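Local structure of acid phosphatase (Mycobacterium tuberculosis, 2A6P) at residues Arg9-Leu13 and Met142-Asp146; Ile160-Gln165 and Arg191-Leu196. The protein hydrolyses phosphate monoesters of broad variety, sugar phosphates among them, and can serve as a fructose-1,6-bisphosphatase in gluconeogenesis. One frame throughout, in Å; residues are numbered along the deposited sequence.

Both contacts belong to the three-layered alpha/beta fold of the histidine phosphatase superfamily. Interaction 1 is partly buried, joining the loop ahead of strand 13-17 to the loop between helix 124-141 and strand 147-151; interaction 2 is a buried contact between the end of helix 153-163 and strand 190-199, the outermost on its side of the sheet within the chain. Their chemistry differs accordingly: Asp146 and loop carbonyls meet imidazole and guanidinium groups in the first, whereas an arginine donating to the last carbonyls of a helix joins aliphatic packing in the second. Trp163 links them, with its CH2 3.6 Å from Met142 CE and its CE3 3.8 Å from Leu13 CD2.

Interaction 1. Residues Arg9-Leu13 and Met142-Asp146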
loop_
_atom_site.group_PDB
_atom_site.type_symbol
_atom_site.label_atom_id
_atom_site.label_comp_id
_atom_site.label_asym_id
_atom_site.label_seq_id
_atom_site.Cartn_x
_atom_site.Cartn_y
_atom_site.Cartn_z
ATOM N N ARG A 9 12.765 -4.516 13.306
ATOM C CA ARG A 9 12.658 -3.606 14.478
ATOM C C ARG A 9 11.252 -3.713 15.016
ATOM O O ARG A 9 10.388 -4.359 14.419
ATOM C CB ARG A 9 12.920 -2.151 14.081
ATOM C CG ARG A 9 13.876 -1.431 15.023
ATOM C CD ARG A 9 13.505 -1.670 16.487
ATOM N NE ARG A 9 14.631 -1.389 17.368
ATOM C CZ ARG A 9 15.537 -2.287 17.757
ATOM N NH1 ARG A 9 15.453 -3.552 17.355
ATOM N NH2 ARG A 9 16.555 -1.910 18.527
ATOM N N ASN A 10 11.029 -3.048 16.137
ATOM C CA ASN A 10 9.744 -3.041 16.803
ATOM C C ASN A 10 9.026 -1.712 16.554
ATOM O O ASN A 10 7.981 -1.454 17.157
ATOM C CB ASN A 10 9.971 -3.250 18.303
ATOM C CG ASN A 10 10.889 -4.425 18.591
ATOM O OD1 ASN A 10 11.642 -4.425 19.575
ATOM N ND2 ASN A 10 10.828 -5.438 17.734
ATOM N N HIS A 11 9.581 -0.874 15.674
ATOM C CA HIS A 11 8.964 0.421 15.369
ATOM C C HIS A 11 8.563 0.632 13.910
ATOM O O HIS A 11 8.888 -0.186 13.042
ATOM C CB HIS A 11 9.860 1.567 15.839
ATOM C CG HIS A 11 9.918 1.696 17.328
ATOM N ND1 HIS A 11 10.898 1.096 18.090
ATOM C CD2 HIS A 11 9.047 2.253 18.203
ATOM C CE1 HIS A 11 10.625 1.273 19.370
ATOM N NE2 HIS A 11 9.507 1.969 19.466
ATOM N N ARG A 12 7.860 1.739 13.653
ATOM C CA ARG A 12 7.357 2.054 12.316
ATOM C C ARG A 12 7.666 3.458 11.799
ATOM O O ARG A 12 7.877 4.392 12.568
ATOM C CB ARG A 12 5.833 1.891 12.283
ATOM C CG ARG A 12 5.302 0.518 12.602
ATOM C CD ARG A 12 3.813 0.598 12.932
ATOM N NE ARG A 12 3.578 1.440 14.107
ATOM C CZ ARG A 12 2.379 1.729 14.613
ATOM N NH1 ARG A 12 1.274 1.245 14.053
ATOM N NH2 ARG A 12 2.290 2.510 15.686
ATOM N N LEU A 13 7.660 3.592 10.475
ATOM C CA LEU A 13 7.881 4.880 9.815
ATOM C C LEU A 13 6.546 5.263 9.168
ATOM O O LEU A 13 6.071 4.567 8.269
ATOM C CB LEU A 13 8.963 4.761 8.732
ATOM C CG LEU A 13 9.061 5.914 7.716
ATOM C CD1 LEU A 13 9.361 7.231 8.430
ATOM C CD2 LEU A 13 10.133 5.605 6.694
ATOM N N MET A 142 14.151 5.014 14.885
ATOM C CA MET A 142 13.284 3.850 15.055
ATOM C C MET A 142 13.927 2.833 15.987
ATOM O O MET A 142 13.321 1.821 16.348
ATOM C CB MET A 142 13.001 3.206 13.694
ATOM C CG MET A 142 12.122 4.047 12.772
ATOM S SD MET A 142 11.975 3.347 11.111
ATOM C CE MET A 142 11.110 1.752 11.491
ATOM N N SER A 143 15.166 3.102 16.371
ATOM C CA SER A 143 15.873 2.216 17.276
ATOM C C SER A 143 15.240 2.297 18.664
ATOM O O SER A 143 15.390 1.397 19.484
ATOM C CB SER A 143 17.341 2.623 17.364
ATOM O OG SER A 143 18.064 1.692 18.140
ATOM N N SER A 144 14.511 3.378 18.911
ATOM C CA SER A 144 13.880 3.581 20.205
ATOM C C SER A 144 12.467 4.156 20.148
ATOM O O SER A 144 11.750 4.132 21.147
ATOM C CB SER A 144 14.761 4.501 21.056
ATOM O OG SER A 144 14.884 5.780 20.457
ATOM N N ARG A 145 12.061 4.669 18.989
ATOM C CA ARG A 145 10.729 5.262 18.856
ATOM C C ARG A 145 10.189 5.201 17.418
ATOM O O ARG A 145 10.919 4.838 16.482
ATOM C CB ARG A 145 10.776 6.728 19.322
ATOM C CG ARG A 145 11.668 7.633 18.443
ATOM C CD ARG A 145 12.156 8.902 19.160
ATOM N NE ARG A 145 11.065 9.779 19.582
ATOM C CZ ARG A 145 11.231 11.008 20.066
ATOM N NH1 ARG A 145 12.453 11.515 20.187
ATOM N NH2 ARG A 145 10.177 11.734 20.433
ATOM N N ASP A 146 8.912 5.553 17.258
ATOM C CA ASP A 146 8.273 5.587 15.944
ATOM C C ASP A 146 8.621 6.916 15.273
ATOM O O ASP A 146 8.872 7.915 15.956
ATOM C CB ASP A 146 6.747 5.465 16.063
ATOM C CG ASP A 146 6.293 4.041 16.379
ATOM O OD1 ASP A 146 6.958 3.080 15.934
ATOM O OD2 ASP A 146 5.255 3.883 17.060
HETATM O O HOH W 1 5.000 1.029 16.452
#
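Asp146 holds the backbone of Arg12 where two loops lead into neighbouring parallel strands, 13-17 and 147-151, of the histidine phosphatase sheet. Arg12 N donates to Asp146 OD1 at 2.8 Å, nearly straight (161°) but arriving on the anti side and 30° out of the carboxylate plane. Asp146 OD2 lies at the guanidinium edge of Arg12, 3.5 Å from its NH2 in a loose salt bridge, with the two planes steeply turned against each other. A water accepting weakly from Arg12 NE and donating to Asp146 OD1 bridges the same pair.

The imidazole of His11 lies against the other loop: Arg145 N sits 3.6 Å above its ring plane, over the centre, and Asp146 OD1 comes to the ring edge, 3.2 Å from CD2. Nearer the N-terminal end, the Arg9 guanidinium turns its edge to Met142 O and Ser143 O.

A second shell positions these groups from the loop between helix 39-53 and strand 61-64. Asp58 binds His11 NE2 through its carboxylate and Asp146 OD2 through its backbone N, while Leu55 O takes Arg12 NH2. On the apolar side of the contact, the Met142 chain bends at its last torsion (chi3 64°), bringing CE to 3.3 Å from His11 O.

Interaction 2. Residues Ile160-Gln165 and Arg191-Leu196; sequences ITRWVQ and RQLAVL
The Trp163 indole carries Arg191 CG over one face, 3.3 Å above the plane and offset toward the rim, a CH-pi contact 3.8 Å from the six-membered ring centroid; Phe186 also meets this ring, the planes steeply inclined. The guanidinium of Arg191 has Gln165 over one face and two carbonyls at its edge, Trp163 O and Arg162 O. Those carbonyls belong to the end of helix 153-163, which closes in a Schellman motif with Gln165, at positive phi, as C-prime residue.

Arg191 NE donates to Trp163 O at 2.7 Å, almost straight (167°) and on a carbonyl lone pair. Arg191 NH2 reaches Arg162 O at 3.1 Å, more bent (140°). Arg162 O accepts a second bond, from Gln165 N, and the two donors come from opposite faces of its plane. A bend in the arginine chain (chi3 53°) turns the guanidinium edge toward the two carbonyls. Trp163 NE1 binds Gly185 O and only weakly Gln192 O.

Aliphatic contacts continue along the strand, with Val164 CG1 4.2 Å from Leu193 CB. Strand 190-199 also faces the second subunit of the homodimer: Leu196 packs on Leu196 of that subunit, while within the chain Leu196 CD1 lies 4.1 Å from Ile160 CD1.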
loop_
_atom_site.group_PDB
_atom_site.type_symbol
_atom_site.label_atom_id
_atom_site.label_comp_id
_atom_site.label_asym_id
_atom_site.label_seq_id
_atom_site.Cartn_x
_atom_site.Cartn_y
_atom_site.Cartn_z
ATOM N N ILE A 160 8.890 5.738 0.420
ATOM C CA ILE A 160 8.290 4.399 0.480
ATOM C C ILE A 160 8.970 3.438 -0.489
ATOM O O ILE A 160 9.313 2.310 -0.118
ATOM C CB ILE A 160 6.784 4.455 0.152
ATOM C CG1 ILE A 160 6.043 5.217 1.256
ATOM C CG2 ILE A 160 6.228 3.050 -0.020
ATOM C CD1 ILE A 160 4.605 5.470 0.936
ATOM N N THR A 161 9.152 3.886 -1.733
ATOM C CA THR A 161 9.794 3.061 -2.753
ATOM C C THR A 161 11.183 2.625 -2.305
ATOM O O THR A 161 11.593 1.497 -2.553
ATOM C CB THR A 161 9.925 3.820 -4.087
ATOM O OG1 THR A 161 8.622 4.191 -4.553
ATOM C CG2 THR A 161 10.588 2.950 -5.137
ATOM N N ARG A 162 11.902 3.527 -1.644
ATOM C CA ARG A 162 13.247 3.231 -1.167
ATOM C C ARG A 162 13.214 2.383 0.094
ATOM O O ARG A 162 14.100 1.550 0.314
ATOM C CB ARG A 162 14.016 4.532 -0.922
ATOM C CG ARG A 162 14.195 5.371 -2.193
ATOM C CD ARG A 162 14.863 4.549 -3.288
ATOM N NE ARG A 162 16.205 4.127 -2.892
ATOM C CZ ARG A 162 16.913 3.199 -3.524
ATOM N NH1 ARG A 162 16.408 2.580 -4.585
ATOM N NH2 ARG A 162 18.133 2.900 -3.099
ATOM N N TRP A 163 12.199 2.593 0.926
ATOM C CA TRP A 163 12.070 1.799 2.141
ATOM C C TRP A 163 12.020 0.326 1.742
ATOM O O TRP A 163 12.670 -0.520 2.366
ATOM C CB TRP A 163 10.794 2.156 2.914
ATOM C CG TRP A 163 10.596 1.293 4.125
ATOM C CD1 TRP A 163 9.847 0.155 4.207
ATOM C CD2 TRP A 163 11.204 1.468 5.416
ATOM N NE1 TRP A 163 9.945 -0.393 5.469
ATOM C CE2 TRP A 163 10.773 0.390 6.230
ATOM C CE3 TRP A 163 12.075 2.426 5.963
ATOM C CZ2 TRP A 163 11.178 0.249 7.563
ATOM C CZ3 TRP A 163 12.479 2.284 7.291
ATOM C CH2 TRP A 163 12.028 1.198 8.075
ATOM N N VAL A 164 11.258 0.042 0.686
ATOM C CA VAL A 164 11.101 -1.315 0.186
ATOM C C VAL A 164 12.198 -1.736 -0.794
ATOM O O VAL A 164 12.081 -2.750 -1.471
ATOM C CB VAL A 164 9.709 -1.509 -0.465
ATOM C CG1 VAL A 164 8.633 -1.356 0.593
ATOM C CG2 VAL A 164 9.498 -0.513 -1.582
ATOM N N GLN A 165 13.257 -0.934 -0.855
ATOM C CA GLN A 165 14.438 -1.194 -1.682
ATOM C C GLN A 165 14.220 -1.462 -3.165
ATOM O O GLN A 165 14.791 -2.389 -3.734
ATOM C CB GLN A 165 15.236 -2.327 -1.035
ATOM C CG GLN A 165 15.381 -2.103 0.466
ATOM C CD GLN A 165 16.154 -3.183 1.183
ATOM O OE1 GLN A 165 17.376 -3.138 1.255
ATOM N NE2 GLN A 165 15.444 -4.164 1.724
ATOM N N ARG A 191 12.161 -5.197 5.168
ATOM C CA ARG A 191 11.546 -3.872 5.193
ATOM C C ARG A 191 10.318 -3.995 4.292
ATOM O O ARG A 191 10.407 -4.457 3.153
ATOM C CB ARG A 191 12.532 -2.811 4.683
ATOM C CG ARG A 191 13.157 -2.009 5.818
ATOM C CD ARG A 191 14.552 -1.495 5.512
ATOM N NE ARG A 191 14.639 -0.752 4.257
ATOM C CZ ARG A 191 15.727 -0.091 3.869
ATOM N NH1 ARG A 191 16.808 -0.080 4.648
ATOM N NH2 ARG A 191 15.744 0.545 2.704
ATOM N N GLN A 192 9.168 -3.584 4.808
ATOM C CA GLN A 192 7.923 -3.748 4.069
ATOM C C GLN A 192 6.946 -2.582 4.193
ATOM O O GLN A 192 6.987 -1.831 5.167
ATOM C CB GLN A 192 7.275 -5.069 4.559
ATOM C CG GLN A 192 5.747 -5.206 4.475
ATOM C CD GLN A 192 5.256 -6.536 5.069
ATOM O OE1 GLN A 192 5.432 -7.607 4.476
ATOM N NE2 GLN A 192 4.657 -6.469 6.248
ATOM N N LEU A 193 6.088 -2.435 3.182
ATOM C CA LEU A 193 5.037 -1.407 3.164
ATOM C C LEU A 193 3.841 -2.079 3.855
ATOM O O LEU A 193 3.315 -3.085 3.353
ATOM C CB LEU A 193 4.630 -1.053 1.717
ATOM C CG LEU A 193 4.074 0.337 1.351
ATOM C CD1 LEU A 193 3.026 0.176 0.265
ATOM C CD2 LEU A 193 3.477 1.053 2.552
ATOM N N ALA A 194 3.409 -1.528 4.986
ATOM C CA ALA A 194 2.285 -2.108 5.730
ATOM C C ALA A 194 0.915 -1.497 5.402
ATOM O O ALA A 194 -0.074 -2.227 5.237
ATOM C CB ALA A 194 2.557 -2.008 7.244
ATOM N N VAL A 195 0.859 -0.165 5.324
ATOM C CA VAL A 195 -0.379 0.540 5.027
ATOM C C VAL A 195 -0.152 1.622 3.958
ATOM O O VAL A 195 0.899 2.259 3.915
ATOM C CB VAL A 195 -0.960 1.204 6.311
ATOM C CG1 VAL A 195 -2.290 1.888 5.999
ATOM C CG2 VAL A 195 -1.147 0.149 7.424
ATOM N N LEU A 196 -1.146 1.814 3.094
ATOM C CA LEU A 196 -1.079 2.818 2.037
ATOM C C LEU A 196 -2.468 3.381 1.755
ATOM O O LEU A 196 -3.473 2.675 1.855
ATOM C CB LEU A 196 -0.509 2.222 0.740
ATOM C CG LEU A 196 -0.267 3.234 -0.396
ATOM C CD1 LEU A 196 0.814 4.221 0.021
ATOM C CD2 LEU A 196 0.143 2.524 -1.681
#